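Local coordinates for protein phosphoribosylaminoimidazole carboxylase (Bombyx mori, PDB 4JA0) that probably catalyses two steps of de novo purine biosynthesis, with an AIR carboxylase domain and a SAICAR synthetase domain on one chain, at residues L179-A184 / L397-L402. Numbering follows the deposited sequence.
Sequences LEKAWA and LVWGRL
A lysine–tryptophan cation-pi contact, K181 on W399, joins the two enzyme domains of the chain: K181 lies near the end of helix 162-183 of the SAICAR synthetase part, and W399 near the start of the long C-terminal helix 396-420, in the AIR carboxylase family region. K181 and G400 are the closest CA pair, 8.9 Å apart, and the gap is spanned by the K181 and W399 side chains, which cross at about a right angle. W399 has CG anti to its backbone N (chi1 178°), which sends the indole toward helix 162-183. The lysine chain bends at chi2 and chi3 and brings K181 CE over one face of the indole, 3.8 Å from the centroid of the six-membered ring of W399. This CH-pi contact is the closer one; K181 NZ sits farther out and off-centre, 4.7 Å from the centroid of the same W399 ring. K181 NZ is hydrogen-bonded to Y346 OH of a second subunit, whose ring also meets that of W399, planes at about 55°, so the pair belongs to a subunit interface. Nearest of all, K181 CE lies 3.5 Å from W399 CH2, displaced toward the rim of the ring.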
loop_
_atom_site.group_PDB
_atom_site.type_symbol
_atom_site.label_atom_id
_atom_site.label_comp_id
_atom_site.label_asym_id
_atom_site.label_seq_id
_atom_site.Cartn_x
_atom_site.Cartn_y
_atom_site.Cartn_z
ATOM N N LEU A 179 -5.811 -40.558 -25.768
ATOM C CA LEU A 179 -6.479 -41.779 -26.191
ATOM C C LEU A 179 -6.890 -42.620 -24.991
ATOM O O LEU A 179 -7.921 -43.304 -25.027
ATOM C CB LEU A 179 -5.572 -42.587 -27.115
ATOM C CG LEU A 179 -5.207 -41.846 -28.398
ATOM C CD1 LEU A 179 -4.223 -42.667 -29.177
ATOM C CD2 LEU A 179 -6.448 -41.579 -29.226
ATOM N N GLU A 180 -6.085 -42.556 -23.931
ATOM C CA GLU A 180 -6.378 -43.267 -22.700
ATOM C C GLU A 180 -7.702 -42.747 -22.193
ATOM O O GLU A 180 -8.573 -43.514 -21.755
ATOM C CB GLU A 180 -5.271 -43.043 -21.657
ATOM C CG GLU A 180 -5.476 -43.848 -20.374
ATOM C CD GLU A 180 -4.438 -43.615 -19.265
ATOM O OE1 GLU A 180 -4.254 -44.556 -18.450
ATOM O OE2 GLU A 180 -3.815 -42.527 -19.192
ATOM N N LYS A 181 -7.849 -41.425 -22.281
ATOM C CA LYS A 181 -9.043 -40.737 -21.830
ATOM C C LYS A 181 -10.247 -41.110 -22.710
ATOM O O LYS A 181 -11.298 -41.517 -22.202
ATOM C CB LYS A 181 -8.775 -39.234 -21.874
ATOM C CG LYS A 181 -9.453 -38.457 -20.776
ATOM C CD LYS A 181 -9.007 -38.983 -19.418
ATOM C CE LYS A 181 -7.681 -38.414 -18.973
ATOM N NZ LYS A 181 -7.352 -38.923 -17.606
ATOM N N ALA A 182 -10.059 -41.061 -24.025
ATOM C CA ALA A 182 -11.106 -41.429 -24.970
ATOM C C ALA A 182 -11.641 -42.836 -24.717
ATOM O O ALA A 182 -12.840 -43.014 -24.529
ATOM C CB ALA A 182 -10.597 -41.304 -26.401
ATOM N N TRP A 183 -10.752 -43.823 -24.663
ATOM C CA TRP A 183 -11.185 -45.216 -24.503
ATOM C C TRP A 183 -11.927 -45.507 -23.203
ATOM O O TRP A 183 -12.667 -46.497 -23.131
ATOM C CB TRP A 183 -10.004 -46.197 -24.672
ATOM C CG TRP A 183 -9.720 -46.484 -26.101
ATOM C CD1 TRP A 183 -8.611 -46.119 -26.812
ATOM C CD2 TRP A 183 -10.585 -47.155 -27.020
ATOM N NE1 TRP A 183 -8.719 -46.552 -28.117
ATOM C CE2 TRP A 183 -9.926 -47.186 -28.271
ATOM C CE3 TRP A 183 -11.848 -47.742 -26.906
ATOM C CZ2 TRP A 183 -10.491 -47.777 -29.399
ATOM C CZ3 TRP A 183 -12.406 -48.326 -28.017
ATOM C CH2 TRP A 183 -11.729 -48.341 -29.252
ATOM N N ALA A 184 -11.749 -44.658 -22.193
ATOM C CA ALA A 184 -12.456 -44.856 -20.926
ATOM C C ALA A 184 -13.963 -44.529 -21.019
ATOM O O ALA A 184 -14.739 -44.924 -20.151
ATOM C CB ALA A 184 -11.815 -44.038 -19.833
ATOM N N LEU A 397 -11.802 -33.743 -24.783
ATOM C CA LEU A 397 -11.250 -32.982 -25.888
ATOM C C LEU A 397 -10.781 -31.598 -25.471
ATOM O O LEU A 397 -9.758 -31.104 -25.952
ATOM C CB LEU A 397 -12.283 -32.829 -26.987
ATOM C CG LEU A 397 -11.559 -32.715 -28.314
ATOM C CD1 LEU A 397 -11.333 -34.156 -28.826
ATOM C CD2 LEU A 397 -12.317 -31.853 -29.309
ATOM N N VAL A 398 -11.542 -30.955 -24.596
ATOM C CA VAL A 398 -11.119 -29.672 -24.069
ATOM C C VAL A 398 -9.872 -29.912 -23.236
ATOM O O VAL A 398 -8.849 -29.241 -23.405
ATOM C CB VAL A 398 -12.222 -29.036 -23.218
ATOM C CG1 VAL A 398 -11.665 -27.893 -22.394
ATOM C CG2 VAL A 398 -13.317 -28.533 -24.111
ATOM N N TRP A 399 -9.946 -30.927 -22.384
ATOM C CA TRP A 399 -8.826 -31.334 -21.554
ATOM C C TRP A 399 -7.577 -31.667 -22.390
ATOM O O TRP A 399 -6.465 -31.302 -22.015
ATOM C CB TRP A 399 -9.273 -32.515 -20.700
ATOM C CG TRP A 399 -8.226 -33.077 -19.832
ATOM C CD1 TRP A 399 -7.932 -32.717 -18.548
ATOM C CD2 TRP A 399 -7.318 -34.123 -20.178
ATOM N NE1 TRP A 399 -6.891 -33.473 -18.074
ATOM C CE2 TRP A 399 -6.499 -34.350 -19.058
ATOM C CE3 TRP A 399 -7.119 -34.892 -21.329
ATOM C CZ2 TRP A 399 -5.499 -35.329 -19.053
ATOM C CZ3 TRP A 399 -6.126 -35.853 -21.323
ATOM C CH2 TRP A 399 -5.331 -36.066 -20.194
ATOM N N GLY A 400 -7.766 -32.332 -23.530
ATOM C CA GLY A 400 -6.673 -32.569 -24.455
ATOM C C GLY A 400 -6.039 -31.254 -24.888
ATOM O O GLY A 400 -4.812 -31.080 -24.801
ATOM N N ARG A 401 -6.874 -30.303 -25.312
ATOM C CA ARG A 401 -6.381 -29.023 -25.845
ATOM C C ARG A 401 -5.601 -28.195 -24.848
ATOM O O ARG A 401 -4.712 -27.442 -25.235
ATOM C CB ARG A 401 -7.525 -28.180 -26.426
ATOM C CG ARG A 401 -8.148 -28.789 -27.673
ATOM C CD ARG A 401 -8.775 -27.718 -28.556
ATOM N NE ARG A 401 -9.949 -28.214 -29.269
ATOM C CZ ARG A 401 -10.569 -27.570 -30.257
ATOM N NH1 ARG A 401 -10.130 -26.389 -30.678
ATOM N NH2 ARG A 401 -11.633 -28.117 -30.834
ATOM N N LEU A 402 -5.943 -28.328 -23.571
ATOM C CA LEU A 402 -5.187 -27.686 -22.511
ATOM C C LEU A 402 -3.787 -28.287 -22.435
ATOM O O LEU A 402 -2.798 -27.563 -22.328
ATOM C CB LEU A 402 -5.907 -27.843 -21.175
ATOM C CG LEU A 402 -7.204 -27.031 -20.974
ATOM C CD1 LEU A 402 -7.953 -27.505 -19.739
ATOM C CD2 LEU A 402 -6.942 -25.537 -20.879
#